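Local coordinates for extracellular solute-binding protein (Conexibacter woesei, PDB 4P98) that probably binds a small solute, perhaps a nucleoside as in PnrA-like relatives, outside the cell membrane and delivers it to an ABC transporter, at residues A[142-147]-A[173-178]; A[89-94]-A[112-117]; A[27-32]-A[54-59]. One frame throughout, in Å; residues are numbered along the deposited sequence. Where two conformers were deposited one is given.

Contact 1 of 3, residues A[142-147]-A[173-178]; sequences VEKVGA and RASYEE
Y176 has CG anti to the backbone N (chi1 176°), and its ring lies beside A147 CB on the adjacent strand, while CG1 of V145, likewise anti to its own N (chi1 176°), meets the near part of the same ring. The methyl CB of A147 lies 3.5 Å from Y176 OH and 3.9 Å from Y176 CE1; V145 CG1 stands 4.2 Å from Y176 CD1. Y176 OH then bonds to E178 OE1, which sits in the ring plane at its edge, although the hydroxyl comes to the carboxylate from 36° above that group's plane. H160 holds the same OE1 through ND1, and I163, on helix 154-170 like H160, packs on the ring. An alanine in place of Y176 would probably open a gap between A147 and I163 and leave E178 OE1 without its hydroxyl mate. On the other face, K144 CG touches S175 OG at 3.4 Å, and the E177 carboxylate leads away from strand 144-147 to a salt bridge with K200. Backbone bonds zip the strands in parallel register, from S175 N to E143 O (2.8 Å) through E177 N to V145 O (3.0 Å), with A147 N closing on E177 O (3.0 Å). Strand 144-149, helix 154-170 and strand 175-180 form a beta-alpha-beta crossover, the repeating unit of the parallel sheets in periplasmic-binding-protein folds.

Contact 2 of 3, residues A[89-94]-A[112-117]; sequences PILRVA and ERLPPN
L91 and A94, one helical turn apart, face the loop 112-117, L91 meeting R113, L114 and P115 and A94 meeting P115 and N117. The contact belongs to a parallel alpha/beta lobe: helix 84-94 packs beside the six-stranded sheet, and the loop links strand 101-105 to its neighbour, strand 118-123. The two branches of L91 divide the work. CD2 rests on the pyrrolidine of P115, 3.7 Å from P115 CD, with the two side chains crossing at about a right angle, and also reaches L114 CD2 at 4.4 Å. CD1 takes the other direction, to the end of R113, where NH1 and NH2 each lie 3.7 Å from L91 CD1. The R113 chain is bent at chi3 (49°, placing NE), and its end comes nearer the helix than its start. The P115 ring also comes to A94, its CG 4.4 Å from A94 CB.

A second shell probably helps to position these groups. E88, one turn before L91 on the same helix, takes R113 NH2 in a salt bridge, which would hold the guanidinium beside the leucine methyl. L110 and V118 add apolar cover to L91, and V118 with F102 does the same for A94. The loop is tied farther on by R266, whose NE bonds to L114 O. N117 is held by V100, whose carbonyl receives ND2, and by a backbone bond to F102. The same ND2 also donates to A94 O at 3.1 Å: the N-H points almost straight at the oxygen (168°), which lies close to the amide plane of N117, while the amide nitrogen stands tilted 34° from the carbonyl plane of A94.

Contact 3 of 3, residues A[27-32]-A[54-59]; sequences GQTNDG and IRQGLA
Two hydrogen bonds join T29 and G27 to Q56 and G57. G57 N donates to G27 O at 2.9 Å, with Q56 CB also 3.4 Å from G27 O, and T29 N donates to Q56 OE1 at 3.1 Å. Each donor stands well above the plane of the carbonyl it meets, by 54° at G27 and 63° at Q56, rather than within it. CG of Q56 is anti to the carbonyl carbon (chi1 -45°) and the chain runs on extended; its OE1 ends at T29 N.

Other polar groups gather round that amide without bonding to it. T29 OG1 is 3.2 Å from Q56 NE2, and Q28 NE2 is 3.2 Å from Q56 OE1, both at angles too poor for hydrogen bonds. The chain of Q28 crosses that of Q56 at about a right angle, and its OE1 lies beside G57 CA. The backbone at G57 has a positive phi, which by itself favours glycine.

Segment 27-32 follows strand 22-25 of a parallel sheet, and 54-59 takes in the end of the outermost strand 53-55 and the loop after it, so the contact lies at the carboxyl ends of neighbouring strands, as in the lobes of periplasmic binding proteins. Residues Q28 to D31 form a type I turn leading to helix 34-45. D31 O bonds to S229 OG and G32 pairs with A230, residues after strand 225-226 of the other sheet.

Apolar contact is slight and comes from one branch of threonine. T29 CG2 sits 4.1 Å from I54 CG2 and 4.0 Å from Q56 CG.

Overall arrangement
Along the chain contact 3 comes first, then contact 2, then contact 1, each closing before the next opens. Contacts 3 and 2 share the six-stranded parallel sheet, contact 3 at its outer strand 53-55 and contact 2 beside strands 101-105 and 118-123; their centres are 22 Å apart, with nearest atoms about 6 Å apart. Contact 1 lies in the five-stranded sheet, across the centre of the chain from both, its centre 44 Å from contact 2 and 33 Å from contact 3. The three thus sample two alpha/beta lobes, between which solute-binding proteins of this kind typically hold their ligand; the loop 27-32 of contact 3 also bonds to S229 and A230 after strand 225-226 of the other sheet.

Contact 1 of 3, residues A[142-147]-A[173-178]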
loop_
_atom_site.group_PDB
_atom_site.type_symbol
_atom_site.label_atom_id
_atom_site.label_comp_id
_atom_site.label_asym_id
_atom_site.label_seq_id
_atom_site.Cartn_x
_atom_site.Cartn_y
_atom_site.Cartn_z
ATOM N N VAL A 142 -7.700 -14.736 -19.210
ATOM C CA VAL A 142 -6.569 -15.051 -18.339
ATOM C C VAL A 142 -6.962 -16.219 -17.458
ATOM O O VAL A 142 -7.708 -16.054 -16.496
ATOM C CB VAL A 142 -6.165 -13.830 -17.495
ATOM C CG1 VAL A 142 -5.043 -14.189 -16.524
ATOM C CG2 VAL A 142 -5.761 -12.676 -18.395
ATOM N N GLU A 143 -6.491 -17.416 -17.792
ATOM C CA GLU A 143 -6.874 -18.596 -17.028
ATOM C C GLU A 143 -5.753 -19.120 -16.141
ATOM O O GLU A 143 -6.010 -19.956 -15.274
ATOM C CB GLU A 143 -7.427 -19.720 -17.945
ATOM C CG GLU A 143 -8.819 -19.462 -18.569
ATOM C CD GLU A 143 -9.904 -18.946 -17.594
ATOM O OE1 GLU A 143 -10.265 -19.626 -16.597
ATOM O OE2 GLU A 143 -10.438 -17.846 -17.859
ATOM N N LYS A 144 -4.532 -18.609 -16.340
ATOM C CA LYS A 144 -3.354 -19.018 -15.564
ATOM C C LYS A 144 -2.656 -17.770 -15.020
ATOM O O LYS A 144 -2.275 -16.892 -15.784
ATOM C CB LYS A 144 -2.381 -19.815 -16.443
ATOM C CG LYS A 144 -2.916 -21.159 -16.908
ATOM C CD LYS A 144 -1.841 -22.038 -17.548
ATOM C CE LYS A 144 -2.407 -23.412 -17.892
ATOM N NZ LYS A 144 -1.424 -24.262 -18.613
ATOM N N VAL A 145 -2.494 -17.709 -13.700
ATOM C CA VAL A 145 -1.970 -16.527 -13.023
ATOM C C VAL A 145 -0.760 -16.940 -12.202
ATOM O O VAL A 145 -0.774 -17.981 -11.530
ATOM C CB VAL A 145 -3.013 -15.904 -12.065
ATOM C CG1 VAL A 145 -2.415 -14.719 -11.297
ATOM C CG2 VAL A 145 -4.253 -15.473 -12.835
ATOM N N GLY A 146 0.280 -16.110 -12.258
ATOM C CA GLY A 146 1.508 -16.361 -11.501
ATOM C C GLY A 146 1.797 -15.184 -10.603
ATOM O O GLY A 146 1.593 -14.041 -11.002
ATOM N N ALA A 147 2.259 -15.461 -9.384
ATOM C CA ALA A 147 2.591 -14.402 -8.431
ATOM C C ALA A 147 3.983 -14.606 -7.869
ATOM O O ALA A 147 4.376 -15.726 -7.539
ATOM C CB ALA A 147 1.578 -14.358 -7.298
ATOM N N ARG A 173 -12.369 -20.699 -11.899
ATOM C CA ARG A 173 -11.772 -21.607 -12.885
ATOM C C ARG A 173 -10.281 -21.345 -13.131
ATOM O O ARG A 173 -9.593 -22.216 -13.653
ATOM C CB ARG A 173 -12.530 -21.517 -14.213
ATOM C CG ARG A 173 -13.904 -22.177 -14.184
ATOM C CD ARG A 173 -13.799 -23.673 -14.452
ATOM N NE ARG A 173 -15.088 -24.358 -14.337
ATOM C CZ ARG A 173 -15.316 -25.623 -14.696
ATOM N NH1 ARG A 173 -14.346 -26.374 -15.211
ATOM N NH2 ARG A 173 -16.529 -26.143 -14.545
ATOM N N ALA A 174 -9.783 -20.165 -12.767
ATOM C CA ALA A 174 -8.374 -19.831 -13.008
ATOM C C ALA A 174 -7.440 -20.684 -12.162
ATOM O O ALA A 174 -7.783 -21.077 -11.048
ATOM C CB ALA A 174 -8.115 -18.364 -12.745
ATOM N N SER A 175 -6.267 -20.993 -12.705
ATOM C CA SER A 175 -5.251 -21.711 -11.947
ATOM C C SER A 175 -4.190 -20.704 -11.506
ATOM O O SER A 175 -4.060 -19.613 -12.077
ATOM C CB SER A 175 -4.642 -22.852 -12.763
ATOM O OG SER A 175 -3.909 -22.338 -13.845
ATOM N N TYR A 176 -3.442 -21.082 -10.483
ATOM C CA TYR A 176 -2.586 -20.144 -9.770
ATOM C C TYR A 176 -1.316 -20.849 -9.310
ATOM O O TYR A 176 -1.372 -21.965 -8.792
ATOM C CB TYR A 176 -3.352 -19.579 -8.571
ATOM C CG TYR A 176 -2.555 -18.659 -7.668
ATOM C CD1 TYR A 176 -2.405 -17.305 -7.958
ATOM C CD2 TYR A 176 -1.954 -19.153 -6.520
ATOM C CE1 TYR A 176 -1.675 -16.469 -7.113
ATOM C CE2 TYR A 176 -1.221 -18.335 -5.682
ATOM C CZ TYR A 176 -1.094 -17.002 -5.975
ATOM O OH TYR A 176 -0.362 -16.223 -5.118
ATOM N N GLU A 177 -0.179 -20.190 -9.516
ATOM C CA GLU A 177 1.103 -20.653 -8.993
ATOM C C GLU A 177 1.836 -19.441 -8.450
ATOM O O GLU A 177 1.680 -18.330 -8.956
ATOM C CB GLU A 177 1.953 -21.334 -10.080
ATOM C CG GLU A 177 3.085 -22.184 -9.515
ATOM C CD GLU A 177 4.001 -22.792 -10.578
ATOM O OE1 GLU A 177 3.581 -22.935 -11.755
ATOM O OE2 GLU A 177 5.154 -23.135 -10.228
ATOM N N GLU A 178 2.637 -19.657 -7.420
ATOM C CA GLU A 178 3.415 -18.575 -6.840
ATOM C C GLU A 178 4.816 -19.058 -6.468
ATOM O O GLU A 178 5.050 -20.247 -6.243
ATOM C CB GLU A 178 2.694 -17.989 -5.624
ATOM C CG GLU A 178 2.702 -18.909 -4.417
ATOM C CD GLU A 178 1.644 -18.570 -3.388
ATOM O OE1 GLU A 178 1.053 -17.470 -3.429
ATOM O OE2 GLU A 178 1.425 -19.424 -2.515
#

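Contact 2 of 3, residues A[89-94]-A[112-117]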
loop_
_atom_site.group_PDB
_atom_site.type_symbol
_atom_site.label_atom_id
_atom_site.label_comp_id
_atom_site.label_asym_id
_atom_site.label_seq_id
_atom_site.Cartn_x
_atom_site.Cartn_y
_atom_site.Cartn_z
ATOM N N PRO A 89 9.030 5.943 17.917
ATOM C CA PRO A 89 9.583 7.301 18.063
ATOM C C PRO A 89 8.511 8.386 18.077
ATOM O O PRO A 89 8.580 9.314 18.891
ATOM C CB PRO A 89 10.473 7.462 16.835
ATOM C CG PRO A 89 10.790 6.092 16.387
ATOM C CD PRO A 89 9.780 5.141 16.932
ATOM N N ILE A 90 7.519 8.277 17.190
ATOM C CA ILE A 90 6.409 9.220 17.216
ATOM C C ILE A 90 5.747 9.235 18.590
ATOM O O ILE A 90 5.548 10.298 19.164
ATOM C CB ILE A 90 5.337 8.919 16.154
ATOM C CG1 ILE A 90 5.855 9.228 14.753
ATOM C CG2 ILE A 90 4.056 9.710 16.447
ATOM C CD1 ILE A 90 5.904 10.709 14.425
ATOM N N LEU A 91 5.425 8.064 19.129
ATOM C CA LEU A 91 4.702 8.018 20.402
ATOM C C LEU A 91 5.517 8.599 21.560
ATOM O O LEU A 91 4.962 9.232 22.441
ATOM C CB LEU A 91 4.262 6.597 20.740
ATOM C CG LEU A 91 3.327 5.938 19.725
ATOM C CD1 LEU A 91 3.135 4.487 20.093
ATOM C CD2 LEU A 91 1.991 6.648 19.698
ATOM N N ARG A 92 6.832 8.387 21.545
ATOM C CA ARG A 92 7.703 8.895 22.607
ATOM C C ARG A 92 7.815 10.419 22.588
ATOM O O ARG A 92 7.682 11.074 23.629
ATOM C CB ARG A 92 9.098 8.270 22.496
ATOM C CG ARG A 92 9.134 6.754 22.654
ATOM C CD ARG A 92 10.575 6.285 22.694
ATOM N NE ARG A 92 11.174 6.773 23.924
ATOM C CZ ARG A 92 11.093 6.155 25.094
ATOM N NH1 ARG A 92 10.484 4.978 25.199
ATOM N NH2 ARG A 92 11.643 6.709 26.163
ATOM N N VAL A 93 8.039 10.980 21.403
ATOM C CA VAL A 93 8.215 12.419 21.266
ATOM C C VAL A 93 6.892 13.143 21.511
ATOM O O VAL A 93 6.884 14.219 22.096
ATOM C CB VAL A 93 8.845 12.795 19.909
ATOM C CG1 VAL A 93 8.986 14.303 19.758
ATOM C CG2 VAL A 93 10.217 12.146 19.790
ATOM N N ALA A 94 5.778 12.539 21.101
ATOM C CA ALA A 94 4.460 13.116 21.361
ATOM C C ALA A 94 4.266 13.524 22.828
ATOM O O ALA A 94 3.687 14.574 23.096
ATOM C CB ALA A 94 3.348 12.159 20.926
ATOM N N GLU A 112 -4.932 1.388 21.256
ATOM C CA GLU A 112 -4.786 1.345 22.723
ATOM C C GLU A 112 -3.771 2.348 23.271
ATOM O O GLU A 112 -3.957 2.919 24.341
ATOM C CB GLU A 112 -4.271 -0.044 23.152
ATOM C CG GLU A 112 -5.277 -1.182 23.223
ATOM C CD GLU A 112 -4.619 -2.533 22.982
ATOM O OE1 GLU A 112 -3.371 -2.579 22.906
ATOM O OE2 GLU A 112 -5.336 -3.546 22.864
ATOM N N ARG A 113 -2.698 2.540 22.518
ATOM C CA ARG A 113 -1.450 3.134 23.007
ATOM C C ARG A 113 -1.264 4.599 22.601
ATOM O O ARG A 113 -0.180 5.149 22.747
ATOM C CB ARG A 113 -0.279 2.274 22.514
ATOM C CG ARG A 113 -0.466 0.786 22.828
ATOM C CD ARG A 113 0.605 -0.082 22.197
ATOM N NE ARG A 113 1.905 0.492 22.509
ATOM C CZ ARG A 113 2.800 0.925 21.625
ATOM N NH1 ARG A 113 2.593 0.800 20.313
ATOM N NH2 ARG A 113 3.937 1.463 22.073
ATOM N N LEU A 114 -2.323 5.233 22.107
ATOM C CA LEU A 114 -2.244 6.609 21.616
ATOM C C LEU A 114 -2.309 7.640 22.739
ATOM O O LEU A 114 -3.302 7.694 23.464
ATOM C CB LEU A 114 -3.397 6.889 20.642
ATOM C CG LEU A 114 -3.427 6.065 19.358
ATOM C CD1 LEU A 114 -4.674 6.377 18.538
ATOM C CD2 LEU A 114 -2.185 6.328 18.522
ATOM N N PRO A 115 -1.264 8.480 22.873
ATOM C CA PRO A 115 -1.415 9.661 23.715
ATOM C C PRO A 115 -2.521 10.585 23.177
ATOM O O PRO A 115 -2.942 10.433 22.022
ATOM C CB PRO A 115 -0.035 10.341 23.632
ATOM C CG PRO A 115 0.922 9.283 23.177
ATOM C CD PRO A 115 0.095 8.368 22.306
ATOM N N PRO A 116 -2.989 11.542 23.992
ATOM C CA PRO A 116 -4.099 12.418 23.589
ATOM C C PRO A 116 -3.845 13.240 22.337
ATOM O O PRO A 116 -4.790 13.749 21.745
ATOM C CB PRO A 116 -4.269 13.364 24.787
ATOM C CG PRO A 116 -3.612 12.672 25.934
ATOM C CD PRO A 116 -2.481 11.889 25.334
ATOM N N ASN A 117 -2.579 13.398 21.953
ATOM C CA ASN A 117 -2.224 14.194 20.792
ATOM C C ASN A 117 -1.729 13.387 19.597
ATOM O O ASN A 117 -1.086 13.946 18.703
ATOM C CB ASN A 117 -1.193 15.279 21.162
ATOM C CG ASN A 117 0.118 14.713 21.696
ATOM O OD1 ASN A 117 0.168 13.595 22.219
ATOM N ND2 ASN A 117 1.184 15.510 21.606
#

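Contact 3 of 3, residues A[27-32]-A[54-59]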
loop_
_atom_site.group_PDB
_atom_site.type_symbol
_atom_site.label_atom_id
_atom_site.label_comp_id
_atom_site.label_asym_id
_atom_site.label_seq_id
_atom_site.Cartn_x
_atom_site.Cartn_y
_atom_site.Cartn_z
ATOM N N GLY A 27 11.042 4.445 4.683
ATOM C CA GLY A 27 11.916 4.147 3.543
ATOM C C GLY A 27 12.026 5.283 2.555
ATOM O O GLY A 27 11.916 6.446 2.928
ATOM N N GLN A 28 12.248 4.932 1.293
ATOM C CA GLN A 28 12.509 5.890 0.233
ATOM C C GLN A 28 11.231 6.190 -0.542
ATOM O O GLN A 28 10.552 5.270 -1.020
ATOM C CB GLN A 28 13.570 5.340 -0.737
ATOM C CG GLN A 28 14.869 4.862 -0.078
ATOM C CD GLN A 28 15.592 5.968 0.648
ATOM O OE1 GLN A 28 15.927 5.850 1.836
ATOM N NE2 GLN A 28 15.827 7.063 -0.051
ATOM N N THR A 29 10.925 7.473 -0.698
ATOM C CA THR A 29 9.702 7.898 -1.382
ATOM C C THR A 29 9.741 7.701 -2.901
ATOM O O THR A 29 8.720 7.846 -3.558
ATOM C CB THR A 29 9.330 9.359 -1.050
ATOM O OG1 THR A 29 10.400 10.236 -1.421
ATOM C CG2 THR A 29 9.027 9.506 0.442
ATOM N N ASN A 30 10.908 7.365 -3.461
ATOM C CA ASN A 30 10.986 6.950 -4.862
ATOM C C ASN A 30 10.795 5.426 -5.034
ATOM O O ASN A 30 11.109 4.884 -6.081
ATOM C CB ASN A 30 12.323 7.416 -5.490
ATOM C CG ASN A 30 13.527 6.706 -4.896
ATOM O OD1 ASN A 30 13.384 5.851 -4.025
ATOM N ND2 ASN A 30 14.723 7.058 -5.363
ATOM N N ASP A 31 10.267 4.742 -4.014
ATOM C CA ASP A 31 9.997 3.288 -4.102
ATOM C C ASP A 31 8.818 2.912 -5.017
ATOM O O ASP A 31 8.615 1.732 -5.325
ATOM C CB ASP A 31 9.839 2.649 -2.707
ATOM C CG ASP A 31 8.580 3.129 -1.923
ATOM O OD1 ASP A 31 7.752 3.902 -2.432
ATOM O OD2 ASP A 31 8.425 2.697 -0.764
ATOM N N GLY A 32 8.052 3.912 -5.456
ATOM C CA GLY A 32 6.843 3.677 -6.257
ATOM C C GLY A 32 5.813 2.800 -5.557
ATOM O O GLY A 32 5.002 2.143 -6.212
ATOM N N ILE A 54 9.302 16.629 3.830
ATOM C CA ILE A 54 9.385 15.171 3.865
ATOM C C ILE A 54 10.826 14.746 4.126
ATOM O O ILE A 54 11.748 15.285 3.513
ATOM C CB ILE A 54 8.887 14.550 2.542
ATOM C CG1 ILE A 54 7.429 14.962 2.295
ATOM C CG2 ILE A 54 9.045 13.030 2.573
ATOM C CD1 ILE A 54 6.877 14.627 0.934
ATOM N N ARG A 55 11.012 13.808 5.048
ATOM C CA ARG A 55 12.316 13.203 5.296
ATOM C C ARG A 55 12.172 11.699 5.145
ATOM O O ARG A 55 11.192 11.121 5.611
ATOM C CB ARG A 55 12.832 13.543 6.688
ATOM C CG ARG A 55 12.930 15.030 6.974
ATOM C CD ARG A 55 14.046 15.711 6.181
ATOM N NE ARG A 55 14.048 17.157 6.428
ATOM C CZ ARG A 55 13.394 18.069 5.707
ATOM N NH1 ARG A 55 12.677 17.734 4.634
ATOM N NH2 ARG A 55 13.464 19.346 6.060
ATOM N N GLN A 56 13.155 11.073 4.505
ATOM C CA GLN A 56 13.079 9.664 4.114
ATOM C C GLN A 56 14.105 8.821 4.820
ATOM O O GLN A 56 15.026 9.345 5.425
ATOM C CB GLN A 56 13.393 9.522 2.644
ATOM C CG GLN A 56 12.712 10.511 1.743
ATOM C CD GLN A 56 13.141 10.303 0.315
ATOM O OE1 GLN A 56 13.402 9.172 -0.109
ATOM N NE2 GLN A 56 13.223 11.391 -0.437
ATOM N N GLY A 57 13.956 7.505 4.690
ATOM C CA GLY A 57 14.958 6.542 5.156
ATOM C C GLY A 57 15.164 6.512 6.651
ATOM O O GLY A 57 16.276 6.264 7.113
ATOM N N LEU A 58 14.095 6.736 7.418
ATOM C CA LEU A 58 14.225 6.878 8.861
ATOM C C LEU A 58 13.592 5.734 9.654
ATOM O O LEU A 58 13.129 5.928 10.776
ATOM C CB LEU A 58 13.679 8.243 9.297
ATOM C CG LEU A 58 14.613 9.385 8.878
ATOM C CD1 LEU A 58 13.900 10.725 8.957
ATOM C CD2 LEU A 58 15.878 9.385 9.731
ATOM N N ALA A 59 13.609 4.540 9.070
ATOM C CA ALA A 59 13.170 3.316 9.746
ATOM C C ALA A 59 13.899 3.069 11.075
ATOM O O ALA A 59 13.334 2.473 11.997
ATOM C CB ALA A 59 13.354 2.117 8.820
#